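PDB 5K8J: ribonuclease VapC from Caulobacter crescentus, which probably acts as the toxic, magnesium-dependent RNase of a toxin-antitoxin system, in which it pairs with a VapB antitoxin. Local coordinates for residues B[3-9]-B[107-113]. Residues are numbered along the deposited sequence; the frame is centred on the assembly and turned at random.
Sequences YVLDTNV and ATFVTFN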
loop_
_atom_site.group_PDB
_atom_site.type_symbol
_atom_site.label_atom_id
_atom_site.label_comp_id
_atom_site.label_asym_id
_atom_site.label_seq_id
_atom_site.Cartn_x
_atom_site.Cartn_y
_atom_site.Cartn_z
ATOM N N TYR B 3 23.284 -4.819 -2.899
ATOM C CA TYR B 3 23.356 -5.032 -4.342
ATOM C C TYR B 3 22.396 -6.145 -4.714
ATOM O O TYR B 3 22.312 -7.154 -4.012
ATOM C CB TYR B 3 24.780 -5.421 -4.787
ATOM C CG TYR B 3 25.783 -4.349 -4.439
ATOM C CD1 TYR B 3 26.000 -3.287 -5.290
ATOM C CD2 TYR B 3 26.472 -4.388 -3.238
ATOM C CE1 TYR B 3 26.893 -2.297 -4.968
ATOM C CE2 TYR B 3 27.372 -3.398 -2.902
ATOM C CZ TYR B 3 27.581 -2.356 -3.776
ATOM O OH TYR B 3 28.455 -1.331 -3.466
ATOM N N VAL B 4 21.677 -5.954 -5.812
ATOM C CA VAL B 4 20.928 -7.032 -6.467
ATOM C C VAL B 4 21.688 -7.442 -7.718
ATOM O O VAL B 4 21.978 -6.595 -8.573
ATOM C CB VAL B 4 19.511 -6.577 -6.830
ATOM C CG1 VAL B 4 18.783 -7.660 -7.634
ATOM C CG2 VAL B 4 18.716 -6.259 -5.582
ATOM N N LEU B 5 22.014 -8.735 -7.848
ATOM C CA LEU B 5 22.726 -9.224 -9.014
ATOM C C LEU B 5 21.734 -9.503 -10.125
ATOM O O LEU B 5 20.746 -10.209 -9.909
ATOM C CB LEU B 5 23.480 -10.522 -8.696
ATOM C CG LEU B 5 24.519 -10.435 -7.583
ATOM C CD1 LEU B 5 25.351 -11.763 -7.485
ATOM C CD2 LEU B 5 25.474 -9.271 -7.803
ATOM N N ASP B 6 22.009 -8.993 -11.321
ATOM C CA ASP B 6 21.180 -9.385 -12.456
ATOM C C ASP B 6 21.349 -10.878 -12.723
ATOM O O ASP B 6 22.347 -11.504 -12.357
ATOM C CB ASP B 6 21.544 -8.570 -13.699
ATOM C CG ASP B 6 20.424 -8.559 -14.776
ATOM O OD1 ASP B 6 19.327 -9.159 -14.554
ATOM O OD2 ASP B 6 20.673 -7.917 -15.832
ATOM N N THR B 7 20.367 -11.452 -13.402
ATOM C CA THR B 7 20.418 -12.904 -13.624
ATOM C C THR B 7 21.704 -13.340 -14.319
ATOM O O THR B 7 22.279 -14.387 -13.978
ATOM C CB THR B 7 19.207 -13.337 -14.440
ATOM O OG1 THR B 7 18.034 -13.000 -13.703
ATOM C CG2 THR B 7 19.245 -14.824 -14.728
ATOM N N ASN B 8 22.140 -12.588 -15.337
ATOM C CA ASN B 8 23.324 -12.973 -16.104
ATOM C C ASN B 8 24.524 -13.083 -15.185
ATOM O O ASN B 8 25.344 -13.996 -15.314
ATOM C CB ASN B 8 23.597 -11.938 -17.196
ATOM C CG ASN B 8 23.468 -10.456 -16.655
ATOM O OD1 ASN B 8 23.711 -10.206 -15.481
ATOM N ND2 ASN B 8 23.081 -9.511 -17.506
ATOM N N VAL B 9 24.649 -12.140 -14.245
ATOM C CA VAL B 9 25.747 -12.175 -13.283
ATOM C C VAL B 9 25.664 -13.445 -12.441
ATOM O O VAL B 9 26.676 -14.123 -12.206
ATOM C CB VAL B 9 25.732 -10.909 -12.396
ATOM C CG1 VAL B 9 26.831 -10.965 -11.336
ATOM C CG2 VAL B 9 25.898 -9.651 -13.243
ATOM N N ALA B 107 18.485 -0.829 -3.255
ATOM C CA ALA B 107 19.706 -1.567 -3.555
ATOM C C ALA B 107 20.230 -1.178 -4.931
ATOM O O ALA B 107 19.453 -0.827 -5.827
ATOM C CB ALA B 107 19.445 -3.073 -3.522
ATOM N N THR B 108 21.548 -1.266 -5.099
ATOM C CA THR B 108 22.171 -1.029 -6.393
ATOM C C THR B 108 22.097 -2.281 -7.251
ATOM O O THR B 108 22.313 -3.397 -6.768
ATOM C CB THR B 108 23.607 -0.581 -6.173
ATOM O OG1 THR B 108 23.595 0.688 -5.498
ATOM C CG2 THR B 108 24.395 -0.442 -7.483
ATOM N N PHE B 109 21.726 -2.086 -8.514
ATOM C CA PHE B 109 21.530 -3.159 -9.488
ATOM C C PHE B 109 22.811 -3.354 -10.298
ATOM O O PHE B 109 23.324 -2.406 -10.918
ATOM C CB PHE B 109 20.341 -2.832 -10.390
ATOM C CG PHE B 109 19.969 -3.929 -11.327
ATOM C CD1 PHE B 109 20.246 -3.815 -12.663
ATOM C CD2 PHE B 109 19.379 -5.086 -10.870
ATOM C CE1 PHE B 109 19.918 -4.835 -13.533
ATOM C CE2 PHE B 109 19.042 -6.102 -11.755
ATOM C CZ PHE B 109 19.302 -5.971 -13.067
ATOM N N VAL B 110 23.329 -4.584 -10.300
ATOM C CA VAL B 110 24.595 -4.934 -10.938
ATOM C C VAL B 110 24.310 -5.783 -12.172
ATOM O O VAL B 110 23.669 -6.841 -12.065
ATOM C CB VAL B 110 25.484 -5.718 -9.970
ATOM C CG1 VAL B 110 26.779 -6.096 -10.639
ATOM C CG2 VAL B 110 25.748 -4.899 -8.726
ATOM N N THR B 111 24.772 -5.332 -13.328
ATOM C CA THR B 111 24.333 -5.950 -14.573
ATOM C C THR B 111 25.386 -5.844 -15.664
ATOM O O THR B 111 26.215 -4.923 -15.699
ATOM C CB THR B 111 23.009 -5.342 -15.069
ATOM O OG1 THR B 111 22.606 -5.983 -16.291
ATOM C CG2 THR B 111 23.146 -3.883 -15.338
ATOM N N PHE B 112 25.373 -6.841 -16.553
ATOM C CA PHE B 112 26.132 -6.741 -17.793
ATOM C C PHE B 112 25.405 -5.973 -18.889
ATOM O O PHE B 112 25.997 -5.732 -19.945
ATOM C CB PHE B 112 26.406 -8.133 -18.371
ATOM C CG PHE B 112 27.190 -9.043 -17.489
ATOM C CD1 PHE B 112 28.275 -8.600 -16.774
ATOM C CD2 PHE B 112 26.862 -10.386 -17.446
ATOM C CE1 PHE B 112 29.002 -9.488 -15.976
ATOM C CE2 PHE B 112 27.576 -11.267 -16.658
ATOM C CZ PHE B 112 28.635 -10.819 -15.919
ATOM N N ASN B 113 24.129 -5.649 -18.701
ATOM C CA ASN B 113 23.328 -5.056 -19.760
ATOM C C ASN B 113 22.785 -3.706 -19.327
ATOM O O ASN B 113 21.572 -3.500 -19.390
ATOM C CB ASN B 113 22.124 -5.940 -20.108
ATOM C CG ASN B 113 22.504 -7.332 -20.541
ATOM O OD1 ASN B 113 23.544 -7.542 -21.153
ATOM N ND2 ASN B 113 21.629 -8.299 -20.242
#
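Two neighbouring parallel strands, 3-5 and 108-111, pair at the centre of the PIN-domain sheet and lead into the predicted Mg(2+) site. Strand 31-34 flanks the first and strand 125-127 the second. Three backbone hydrogen bonds set the register: Val4 N to Thr108 O (2.8 Å), Val110 N to Val4 O (3.0 Å) and Asp6 N to Val110 O (2.8 Å). Val4 thus bonds both ways, opposite Phe109. On one face of the sheet Tyr3 and Leu5 pack against Val110. On the other, Val4 and Phe109 lie under helix 93-104, where both touch Ile98. Helix 7-15 begins just past strand 3-5. Its Val9 CG2 sits over the Phe112 ring in a CH-pi contact, 4.0 Å from the centroid. Asp6 is a predicted Mg(2+) ligand, and its side chain lies about 5 Å from that of Asp95, another predicted ligand. Asp6 also forms a weak, long ion pair with Arg74 of the VapB chain. At the end of strand 108-111, Thr111 OG1 donates to Asp6 OD2 at 2.8 Å. The same hydroxyl closes an ST turn, accepting from Asn113 N, with 2.9 Å between Thr111 OG1 and Asn113 N.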